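Local structure of octaprenyl Pyrophosphate Synthase (Helicobacter pylori, 3TC1) at residues 74-79 and 100-105. The protein probably builds octaprenyl pyrophosphate by joining isopentenyl units one after another to an allylic pyrophosphate, as magnesium-dependent trans-prenyltransferases do. Numbering follows the deposited sequence.
Sequences LLHDDV and NAVMLG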
loop_
_atom_site.group_PDB
_atom_site.type_symbol
_atom_site.label_atom_id
_atom_site.label_comp_id
_atom_site.label_asym_id
_atom_site.label_seq_id
_atom_site.Cartn_x
_atom_site.Cartn_y
_atom_site.Cartn_z
ATOM N N LEU B 74 -4.461 -2.247 -8.570
ATOM C CA LEU B 74 -4.611 -1.608 -9.876
ATOM C C LEU B 74 -4.195 -0.140 -9.796
ATOM O O LEU B 74 -3.590 0.395 -10.726
ATOM C CB LEU B 74 -6.059 -1.721 -10.369
ATOM C CG LEU B 74 -6.549 -3.147 -10.653
ATOM C CD1 LEU B 74 -8.021 -3.120 -11.044
ATOM C CD2 LEU B 74 -5.704 -3.769 -11.751
ATOM N N LEU B 75 -4.517 0.506 -8.679
ATOM C CA LEU B 75 -4.156 1.906 -8.484
ATOM C C LEU B 75 -2.643 2.066 -8.480
ATOM O O LEU B 75 -2.113 2.978 -9.107
ATOM C CB LEU B 75 -4.727 2.434 -7.167
ATOM C CG LEU B 75 -6.238 2.679 -7.093
ATOM C CD1 LEU B 75 -6.607 3.065 -5.663
ATOM C CD2 LEU B 75 -6.652 3.781 -8.069
ATOM N N HIS B 76 -1.944 1.183 -7.774
ATOM C CA HIS B 76 -0.491 1.266 -7.728
ATOM C C HIS B 76 0.129 0.843 -9.051
ATOM O O HIS B 76 1.138 1.406 -9.470
ATOM C CB HIS B 76 0.072 0.417 -6.579
ATOM C CG HIS B 76 -0.098 1.049 -5.230
ATOM N ND1 HIS B 76 0.393 0.487 -4.072
ATOM C CD2 HIS B 76 -0.720 2.193 -4.858
ATOM C CE1 HIS B 76 0.078 1.254 -3.044
ATOM N NE2 HIS B 76 -0.598 2.294 -3.493
ATOM N N ASP B 77 -0.475 -0.141 -9.710
ATOM C CA ASP B 77 0.041 -0.604 -10.994
ATOM C C ASP B 77 -0.044 0.508 -12.038
ATOM O O ASP B 77 0.843 0.639 -12.875
ATOM C CB ASP B 77 -0.727 -1.835 -11.486
ATOM C CG ASP B 77 -0.465 -3.068 -10.638
ATOM O OD1 ASP B 77 0.714 -3.340 -10.323
ATOM O OD2 ASP B 77 -1.438 -3.774 -10.296
ATOM N N ASP B 78 -1.103 1.308 -11.992
ATOM C CA ASP B 78 -1.252 2.396 -12.954
ATOM C C ASP B 78 -0.177 3.458 -12.758
ATOM O O ASP B 78 0.265 4.086 -13.717
ATOM C CB ASP B 78 -2.641 3.035 -12.851
ATOM C CG ASP B 78 -3.721 2.168 -13.461
ATOM O OD1 ASP B 78 -3.380 1.317 -14.307
ATOM O OD2 ASP B 78 -4.908 2.341 -13.109
ATOM N N VAL B 79 0.246 3.652 -11.515
ATOM C CA VAL B 79 1.288 4.623 -11.208
ATOM C C VAL B 79 2.621 4.131 -11.767
ATOM O O VAL B 79 3.314 4.848 -12.492
ATOM C CB VAL B 79 1.444 4.810 -9.682
ATOM C CG1 VAL B 79 2.620 5.732 -9.379
ATOM C CG2 VAL B 79 0.159 5.374 -9.099
ATOM N N ASN B 100 -1.282 10.908 -4.982
ATOM C CA ASN B 100 -2.640 10.609 -4.544
ATOM C C ASN B 100 -3.064 9.195 -4.922
ATOM O O ASN B 100 -3.708 8.507 -4.128
ATOM C CB ASN B 100 -3.638 11.627 -5.113
ATOM C CG ASN B 100 -3.677 12.921 -4.310
ATOM O OD1 ASN B 100 -3.776 12.904 -3.080
ATOM N ND2 ASN B 100 -3.612 14.050 -5.007
ATOM N N ALA B 101 -2.704 8.759 -6.126
ATOM C CA ALA B 101 -3.049 7.416 -6.576
ATOM C C ALA B 101 -2.385 6.394 -5.658
ATOM O O ALA B 101 -2.977 5.370 -5.328
ATOM C CB ALA B 101 -2.594 7.203 -8.016
ATOM N N VAL B 102 -1.158 6.686 -5.239
ATOM C CA VAL B 102 -0.423 5.789 -4.351
ATOM C C VAL B 102 -1.066 5.766 -2.966
ATOM O O VAL B 102 -1.325 4.695 -2.420
ATOM C CB VAL B 102 1.062 6.209 -4.203
ATOM C CG1 VAL B 102 1.766 5.302 -3.202
ATOM C CG2 VAL B 102 1.760 6.122 -5.547
ATOM N N MET B 103 -1.320 6.943 -2.401
ATOM C CA MET B 103 -1.941 7.020 -1.082
ATOM C C MET B 103 -3.336 6.409 -1.092
ATOM O O MET B 103 -3.717 5.721 -0.146
ATOM C CB MET B 103 -2.031 8.470 -0.592
ATOM C CG MET B 103 -0.713 9.079 -0.142
ATOM S SD MET B 103 0.143 8.102 1.119
ATOM C CE MET B 103 1.730 7.949 0.373
ATOM N N LEU B 104 -4.099 6.667 -2.152
ATOM C CA LEU B 104 -5.446 6.119 -2.259
ATOM C C LEU B 104 -5.383 4.594 -2.252
ATOM O O LEU B 104 -6.259 3.933 -1.709
ATOM C CB LEU B 104 -6.138 6.599 -3.537
ATOM C CG LEU B 104 -7.562 6.049 -3.710
ATOM C CD1 LEU B 104 -8.459 6.574 -2.599
ATOM C CD2 LEU B 104 -8.116 6.433 -5.069
ATOM N N GLY B 105 -4.339 4.044 -2.861
ATOM C CA GLY B 105 -4.169 2.604 -2.876
ATOM C C GLY B 105 -3.846 2.113 -1.475
ATOM O O GLY B 105 -4.293 1.046 -1.054
#
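In the all-helical fold of the polyprenyl synthetases, helix 53-80, which carries Asp77 and Asp78, probably the first two aspartates of the first aspartate-rich motif, directly after His76, packs almost antiparallel against helix 92-116. The axes of the short segments approach to 8.3 Å and their directions differ by 157°. His76 bridges them. With its CG anti to the carbonyl carbon (chi1 -76°), the imidazole reaches across edge-on, and His76 NE2 donates to Val102 O at 2.7 Å. The bond is fairly straight, 158° at the hydrogen, and the acceptor lies close to the ring plane while NE2 meets one of its lone pairs. A helix carbonyl can accept a side-chain N-H in this way. At the other ring nitrogen, ND1 bonds to Asp106 of the second subunit, so both nitrogens are held and the ring's rotation is fixed; that carboxylate may favour a protonated imidazole. The His76 rings of the two subunits also meet, with their planes about perpendicular, which places this contact at the dimer interface. Gly105 suits the site beside the imidazole, since it has no CB to press on the ring and its CA lies 3.6 Å from His76 NE2. The rest of the contact is apolar. Leu75 points at the opposite helix and crosses Leu104 obliquely, its CD1 methyl resting 3.7 Å from Leu104 CG and touching Gly105 as well. One turn on, beta-branched Val79 spreads two methyls: CG1 meets Val102 CG2, the two side chains crossing at about a right angle, while CG2 presses on the small Ala101, 3.5 Å from its CB, slightly tighter than usual van der Waals contact.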